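Local coordinates for protein endoglucanase CEL5A (Eubacterium cellulosolvens, PDB 4AFM) that serves as a non-catalytic carbohydrate-binding module of a family 5 glycoside hydrolase, probably helping the enzyme recognise xyloglucan in plant cell walls, at residues Ile47-Ser52 with Thr121-Ser126; Trp24-Glu29 with Leu104-Val109; Ile71-Ser76 with Ala93-Ser98. All blocks are in the same frame, centred on the assembly; numbering follows the deposited sequence. Where two conformers were deposited one is given.

Contact 1 (Ile47-Ser52 with Thr121-Ser126); sequences IKVDYS and TKIVAS
I47-S52 and T121-S126 run antiparallel, their axes 4.7 Å apart at 170°, joined by backbone hydrogen bonds in which K48 and V124 pair both ways and D50 N reaches K122 O while T121 N reaches D50 O. Side chains alternate between two faces. V49 and I123 point the same way, lying side by side with V49 CG1 4.2 Å from I123 CG1. Their face looks into a beta-sandwich of two antiparallel sheets, where V49 also meets I56 of strand 56-62. The other face, carrying K48, D50, K122 and V124, is mixed: the aliphatic part of K48 crosses V124 obliquely, its CB near V124 CG2. D50 and K122 lie alongside one another, D50 OD2 3.5 Å from K122 CB, but the extended lysine carries its ammonium onward: D50 OD2 and K122 NZ stay 5.9 Å apart, so their attraction is probably modest. Instead, a water donates to D50 OD2 at 2.7 Å and also bonds T121 OG1, bridging the strands, while D50 OD1 is held by T84. The K48 chain bends at chi3 (-95°) and chi4; its ammonium pairs with E46, and its CE passes near the hydroxyl of S126, which is bonded to D4.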
# COMPACT_ATOMS: atom_id res chain seq x y z
N ILE A 47 -0.17 7.27 13.35
CA ILE A 47 -0.96 7.05 12.14
C ILE A 47 -2.26 7.82 12.31
O ILE A 47 -2.95 7.63 13.39
CB ILE A 47 -1.20 5.54 11.97
CG1 ILE A 47 0.17 4.83 11.65
CG2 ILE A 47 -2.23 5.26 10.83
CD1 ILE A 47 0.08 3.37 11.67
N LYS A 48 -2.67 8.62 11.40
CA LYS A 48 -3.90 9.37 11.51
C LYS A 48 -4.78 8.99 10.35
O LYS A 48 -4.35 8.92 9.17
CB LYS A 48 -3.62 10.86 11.40
CG LYS A 48 -2.66 11.29 12.53
CD LYS A 48 -2.64 12.79 12.60
CE LYS A 48 -1.52 13.33 11.83
NZ LYS A 48 -1.18 14.57 12.60
N VAL A 49 -6.06 8.78 10.61
CA VAL A 49 -7.01 8.31 9.57
C VAL A 49 -8.21 9.24 9.55
O VAL A 49 -8.87 9.38 10.65
CB VAL A 49 -7.46 6.85 9.88
CG1 VAL A 49 -8.38 6.40 8.76
CG2 VAL A 49 -6.28 5.91 10.01
N ASP A 50 -8.54 9.82 8.46
CA ASP A 50 -9.80 10.57 8.31
C ASP A 50 -10.83 9.58 7.88
O ASP A 50 -10.68 8.91 6.80
CB ASP A 50 -9.65 11.67 7.31
CG ASP A 50 -8.65 12.74 7.70
OD1 ASP A 50 -8.17 12.82 8.83
OD2 ASP A 50 -8.31 13.53 6.75
N TYR A 51 -11.93 9.46 8.61
CA TYR A 51 -12.93 8.38 8.40
C TYR A 51 -14.27 8.85 8.84
O TYR A 51 -14.38 9.79 9.65
CB TYR A 51 -12.52 7.10 9.13
CG TYR A 51 -12.74 7.14 10.60
CD1 TYR A 51 -11.92 7.98 11.41
CD2 TYR A 51 -13.79 6.44 11.21
CE1 TYR A 51 -12.22 8.11 12.77
CE2 TYR A 51 -14.02 6.56 12.57
CZ TYR A 51 -13.20 7.38 13.31
OH TYR A 51 -13.47 7.52 14.69
N SER A 52 -15.27 8.12 8.41
CA SER A 52 -16.64 8.28 8.97
C SER A 52 -17.39 7.01 8.73
O SER A 52 -17.03 6.18 7.89
CB SER A 52 -17.30 9.46 8.45
OG SER A 52 -17.60 9.38 7.14
N THR A 121 -11.00 8.59 3.94
CA THR A 121 -10.58 9.56 2.93
C THR A 121 -9.10 9.86 2.97
O THR A 121 -8.56 10.38 2.00
CB THR A 121 -11.42 10.85 3.03
OG1 THR A 121 -11.29 11.37 4.37
CG2 THR A 121 -12.89 10.59 2.73
N LYS A 122 -8.40 9.59 4.08
CA LYS A 122 -6.96 9.89 4.15
C LYS A 122 -6.33 9.06 5.24
O LYS A 122 -6.94 8.88 6.31
CB LYS A 122 -6.75 11.38 4.40
CG LYS A 122 -5.33 11.78 4.11
CD LYS A 122 -5.19 13.34 4.17
CE LYS A 122 -3.90 13.78 3.58
NZ LYS A 122 -3.71 15.28 3.51
N ILE A 123 -5.14 8.56 5.00
CA ILE A 123 -4.31 7.89 6.00
C ILE A 123 -2.95 8.49 5.91
O ILE A 123 -2.36 8.54 4.80
CB ILE A 123 -4.23 6.37 5.77
CG1 ILE A 123 -5.62 5.73 5.72
CG2 ILE A 123 -3.36 5.72 6.81
CD1 ILE A 123 -5.63 4.24 5.37
N VAL A 124 -2.44 8.98 7.02
CA VAL A 124 -1.07 9.58 7.03
C VAL A 124 -0.28 9.01 8.15
O VAL A 124 -0.78 8.64 9.26
CB VAL A 124 -1.13 11.08 7.22
CG1 VAL A 124 -1.88 11.73 6.12
CG2 VAL A 124 -1.67 11.41 8.51
N ALA A 125 0.99 8.77 7.89
CA ALA A 125 1.99 8.48 8.95
C ALA A 125 2.76 9.74 9.18
O ALA A 125 3.28 10.37 8.25
CB ALA A 125 2.93 7.37 8.52
N SER A 126 2.92 10.14 10.42
CA SER A 126 3.64 11.36 10.81
C SER A 126 4.77 10.91 11.75
O SER A 126 4.48 10.20 12.71
CB SER A 126 2.69 12.31 11.62
OG SER A 126 1.80 12.85 10.66
O HOH W 1 -9.67 13.53 4.39

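Contact 2 (Trp24-Glu29 with Leu104-Val109); sequences WPSAYE and LDYIGV
The hydroxyl of Y106 donates to E29 OE2 at 2.7 Å, meeting the carboxylate's anti lone pair, the one turned away from the other oxygen. This bond spans a short antiparallel strand pair at one margin of the four-stranded sheet of the beta-sandwich. The carboxylate oxygen sits at the ring edge, in the plane of the Y106 ring, while the carboxylate plane stands 88° to that ring. Contact is not confined to the oxygens: E29 CG lies 3.4 Å from Y106 OH. With CG anti to its backbone N (chi1 177°), the tyrosine extends over G108, and a side chain at that glycine would run into Y106 OH, so the absence of one gives the phenol its place. Backbone bonds fix the register beneath: V109 N binds Y28 O, and A27 N, just ahead of the strand, binds V109 O at 2.8 Å. E29 CA adds a CA-H...O contact to I107 O at 3.2 Å. Further out, K110 NZ hydrogen-bonds Y106 OH, S26 OG and W24 O, and this ammonium probably offsets the charge of the nearby carboxylate. The other oxygen, E29 OE1, accepts from T36 N of the second subunit, so the glutamate also faces the dimer contact. At the start of the strand, D105 and Y106 both face A61 in a classic beta bulge. On the opposite face from E29, Y28 and V109 are paired side chains, with Y28 CB 4.1 Å from V109 CB.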
# COMPACT_ATOMS: atom_id res chain seq x y z
N TRP A 24 -13.17 -10.36 7.72
CA TRP A 24 -13.30 -8.99 8.29
C TRP A 24 -12.60 -8.08 7.32
O TRP A 24 -11.38 -8.02 7.27
CB TRP A 24 -12.63 -9.03 9.68
CG TRP A 24 -12.81 -7.73 10.42
CD1 TRP A 24 -13.56 -6.57 10.03
CD2 TRP A 24 -12.29 -7.44 11.71
NE1 TRP A 24 -13.45 -5.66 11.03
CE2 TRP A 24 -12.72 -6.14 12.06
CE3 TRP A 24 -11.47 -8.14 12.62
CZ2 TRP A 24 -12.33 -5.55 13.24
CZ3 TRP A 24 -11.13 -7.53 13.81
CH2 TRP A 24 -11.58 -6.27 14.11
N PRO A 25 -13.33 -7.33 6.48
CA PRO A 25 -12.72 -6.55 5.46
C PRO A 25 -11.97 -5.36 5.99
O PRO A 25 -12.20 -4.89 7.13
CB PRO A 25 -13.88 -6.12 4.56
CG PRO A 25 -15.02 -6.20 5.46
CD PRO A 25 -14.79 -7.30 6.42
N SER A 26 -11.10 -4.79 5.17
CA SER A 26 -10.20 -3.70 5.54
C SER A 26 -10.32 -2.48 4.70
O SER A 26 -10.68 -2.60 3.49
CB SER A 26 -8.74 -4.14 5.46
OG SER A 26 -8.55 -5.39 6.17
N ALA A 27 -9.96 -1.33 5.20
CA ALA A 27 -9.77 -0.14 4.40
C ALA A 27 -8.39 -0.04 3.85
O ALA A 27 -8.16 0.65 2.85
CB ALA A 27 -10.11 1.10 5.25
N TYR A 28 -7.36 -0.60 4.54
CA TYR A 28 -5.97 -0.43 4.15
C TYR A 28 -5.18 -1.57 4.77
O TYR A 28 -5.45 -1.88 5.97
CB TYR A 28 -5.47 0.92 4.78
CG TYR A 28 -4.01 1.20 4.52
CD1 TYR A 28 -3.59 1.83 3.36
CD2 TYR A 28 -3.04 0.85 5.46
CE1 TYR A 28 -2.22 2.08 3.08
CE2 TYR A 28 -1.70 1.06 5.24
CZ TYR A 28 -1.31 1.67 4.07
OH TYR A 28 0.05 1.96 3.81
N GLU A 29 -4.30 -2.18 4.10
CA GLU A 29 -3.46 -3.26 4.66
C GLU A 29 -2.09 -3.19 4.18
O GLU A 29 -1.90 -2.94 2.91
CB GLU A 29 -4.08 -4.67 4.19
CG GLU A 29 -5.44 -4.90 4.78
CD GLU A 29 -5.93 -6.14 4.24
OE1 GLU A 29 -6.30 -6.28 2.99
OE2 GLU A 29 -6.27 -7.00 5.05
N LEU A 104 6.93 -8.26 12.50
CA LEU A 104 5.57 -7.81 12.20
C LEU A 104 5.07 -8.31 10.88
O LEU A 104 5.71 -8.01 9.81
CB LEU A 104 5.57 -6.29 12.25
CG LEU A 104 4.21 -5.64 11.94
CD1 LEU A 104 3.14 -6.00 12.97
CD2 LEU A 104 4.38 -4.13 11.83
N ASP A 105 3.97 -9.03 10.83
CA ASP A 105 3.46 -9.60 9.55
C ASP A 105 2.39 -8.78 8.91
O ASP A 105 2.20 -8.93 7.66
CB ASP A 105 2.94 -11.02 9.82
CG ASP A 105 3.93 -12.00 10.11
OD1 ASP A 105 4.88 -12.11 9.27
OD2 ASP A 105 3.91 -12.77 11.08
N TYR A 106 1.67 -7.93 9.62
CA TYR A 106 0.45 -7.37 9.06
C TYR A 106 0.10 -6.09 9.77
O TYR A 106 0.14 -6.05 11.05
CB TYR A 106 -0.70 -8.41 9.30
CG TYR A 106 -2.06 -7.96 8.85
CD1 TYR A 106 -2.39 -7.90 7.49
CD2 TYR A 106 -3.03 -7.52 9.78
CE1 TYR A 106 -3.64 -7.52 7.08
CE2 TYR A 106 -4.27 -7.11 9.34
CZ TYR A 106 -4.56 -7.13 8.01
OH TYR A 106 -5.85 -6.71 7.67
N ILE A 107 -0.31 -5.09 9.02
CA ILE A 107 -0.92 -3.89 9.53
C ILE A 107 -2.22 -3.73 8.81
O ILE A 107 -2.26 -3.78 7.58
CB ILE A 107 -0.00 -2.64 9.22
CG1 ILE A 107 1.31 -2.82 9.97
CG2 ILE A 107 -0.73 -1.35 9.64
CD1 ILE A 107 2.37 -1.80 9.50
N GLY A 108 -3.34 -3.53 9.50
CA GLY A 108 -4.63 -3.37 8.84
C GLY A 108 -5.44 -2.29 9.51
O GLY A 108 -5.44 -2.16 10.78
N VAL A 109 -6.21 -1.53 8.76
CA VAL A 109 -7.20 -0.57 9.28
C VAL A 109 -8.53 -1.18 8.96
O VAL A 109 -8.81 -1.45 7.75
CB VAL A 109 -7.02 0.78 8.58
CG1 VAL A 109 -8.14 1.72 9.01
CG2 VAL A 109 -5.66 1.40 8.86

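Contact 3 (Ile71-Ser76 with Ala93-Ser98); sequences IWAQIS and AKAYGS
I71 lies over one face of the Y96 ring, the two side chains crossing at about a right angle. Its CD1 stands 4.0 Å from the ring centroid and 15° off the ring normal, a CH-pi contact displaced slightly toward the rim. The branch methyl takes a different part of the ring, I71 CG2 touching Y96 CD1 at 3.6 Å. CG of Y96 is anti to the backbone N (chi1 -167°), which carries the ring off the helix toward I71. An alanine in place of I71 would remove both methyls and would probably leave this face of Y96 without its cover from the strand, so that the bond from Y96 OH to D103 would do more of the holding. A73 meets the same ring differently, its CB at the edge and near the plane; that CB also packs on A95 CB at 3.8 Å. Farther along, I75 CG2 presses against A95 CB at 3.4 Å, tighter than ordinary carbon contact. On the strand the small A73 thus sits between two isoleucines, I71 and I75. Away from the helix, W72 NE1 donates to Q74 OE1 at 2.9 Å across the inverse gamma turn centred on A73; such an exposed indole is consistent with a role in carbohydrate recognition. Strand 71-75, outermost in its sheet, pairs with strand 56-62 on one flank and is packed against by the module's single helix, 89-96.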
# COMPACT_ATOMS: atom_id res chain seq x y z
N ILE A 71 0.25 -12.72 17.59
CA ILE A 71 -0.13 -11.45 18.22
C ILE A 71 -1.20 -10.83 17.40
O ILE A 71 -1.05 -10.74 16.11
CB ILE A 71 1.05 -10.48 18.27
CG1 ILE A 71 2.20 -11.10 19.14
CG2 ILE A 71 0.61 -9.12 18.86
CD1 ILE A 71 3.47 -10.25 19.04
N TRP A 72 -2.34 -10.48 17.95
CA TRP A 72 -3.38 -9.71 17.23
C TRP A 72 -3.60 -8.43 18.02
O TRP A 72 -4.41 -8.41 19.02
CB TRP A 72 -4.62 -10.54 17.09
CG TRP A 72 -5.71 -9.85 16.25
CD1 TRP A 72 -6.77 -9.13 16.78
CD2 TRP A 72 -5.82 -9.85 14.81
NE1 TRP A 72 -7.57 -8.69 15.72
CE2 TRP A 72 -7.02 -9.08 14.55
CE3 TRP A 72 -5.11 -10.37 13.79
CZ2 TRP A 72 -7.49 -8.90 13.22
CZ3 TRP A 72 -5.53 -10.16 12.46
CH2 TRP A 72 -6.73 -9.41 12.21
N ALA A 73 -2.86 -7.43 17.74
CA ALA A 73 -2.78 -6.11 18.55
C ALA A 73 -3.94 -5.25 17.94
O ALA A 73 -3.58 -4.43 16.98
CB ALA A 73 -1.47 -5.53 18.56
N GLN A 74 -5.14 -5.41 18.28
CA GLN A 74 -6.28 -4.65 17.83
C GLN A 74 -6.37 -3.43 18.73
O GLN A 74 -6.59 -3.62 20.00
CB GLN A 74 -7.46 -5.46 17.85
CG GLN A 74 -8.68 -4.82 17.43
CD GLN A 74 -9.74 -5.81 17.26
OE1 GLN A 74 -9.66 -6.91 16.74
NE2 GLN A 74 -10.88 -5.42 17.83
N ILE A 75 -6.27 -2.25 18.20
CA ILE A 75 -6.31 -1.07 19.02
C ILE A 75 -7.32 -0.11 18.51
O ILE A 75 -7.53 0.17 17.34
CB ILE A 75 -5.13 -0.33 19.39
CG1 ILE A 75 -4.48 -0.04 18.10
CG2 ILE A 75 -4.16 -1.13 20.27
CD1 ILE A 75 -3.37 1.04 18.30
N SER A 76 -7.98 0.44 19.52
CA SER A 76 -8.87 1.60 19.27
C SER A 76 -7.99 2.83 19.18
O SER A 76 -6.91 2.86 19.61
CB SER A 76 -9.93 1.70 20.41
OG SER A 76 -9.15 1.75 21.50
N ALA A 93 2.79 -0.26 20.43
CA ALA A 93 3.79 -1.14 21.04
C ALA A 93 3.23 -1.80 22.32
O ALA A 93 3.55 -2.98 22.53
CB ALA A 93 5.03 -0.28 21.36
N LYS A 94 2.45 -1.06 23.07
CA LYS A 94 1.90 -1.67 24.30
C LYS A 94 0.98 -2.83 23.90
O LYS A 94 1.02 -3.93 24.51
CB LYS A 94 1.13 -0.65 25.05
CG LYS A 94 0.47 -1.28 26.27
CD LYS A 94 -0.32 -0.19 27.01
CE LYS A 94 -0.94 -0.76 28.30
NZ LYS A 94 -1.48 0.39 29.09
N ALA A 95 0.16 -2.65 22.87
CA ALA A 95 -0.74 -3.73 22.41
C ALA A 95 0.02 -4.85 21.76
O ALA A 95 -0.33 -6.03 21.89
CB ALA A 95 -1.79 -3.19 21.49
N TYR A 96 1.10 -4.56 21.04
CA TYR A 96 1.91 -5.55 20.37
C TYR A 96 2.78 -6.31 21.32
O TYR A 96 3.25 -7.41 21.00
CB TYR A 96 2.72 -4.84 19.25
CG TYR A 96 3.38 -5.79 18.26
CD1 TYR A 96 2.59 -6.50 17.31
CD2 TYR A 96 4.72 -5.95 18.20
CE1 TYR A 96 3.16 -7.36 16.40
CE2 TYR A 96 5.31 -6.80 17.28
CZ TYR A 96 4.51 -7.49 16.38
OH TYR A 96 5.06 -8.32 15.45
N GLY A 97 3.04 -5.78 22.56
CA GLY A 97 3.87 -6.44 23.53
C GLY A 97 5.24 -5.94 23.48
O GLY A 97 6.03 -6.41 24.37
N SER A 98 5.67 -5.13 22.54
CA SER A 98 7.02 -4.53 22.48
C SER A 98 7.00 -3.55 21.33
O SER A 98 6.09 -3.49 20.55
CB SER A 98 8.12 -5.51 22.23
OG SER A 98 8.04 -6.01 20.89

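The three contacts sample the sandwich from one sheet to the other. Contact 1 joins two strands of the larger sheet and contact 2 an outer strand to its neighbour in the four-stranded sheet; they touch where I123 CD1 packs on Y28 CB at 3.4 Å. Contact 2 is the most buried and adds a charge-and-hydroxyl network to its backbone bonds. Contacts 1 and 3 are partly buried: contact 1 is a backbone ladder with an apolar inner face and a mixed, largely polar outer one, whereas contact 3, at the opposite margin of the four-stranded sheet, relies on apolar side chains where strand 71-75 meets helix 89-96. It meets contact 2 where W24 lies against W72 and Q74, and L104 against Y96.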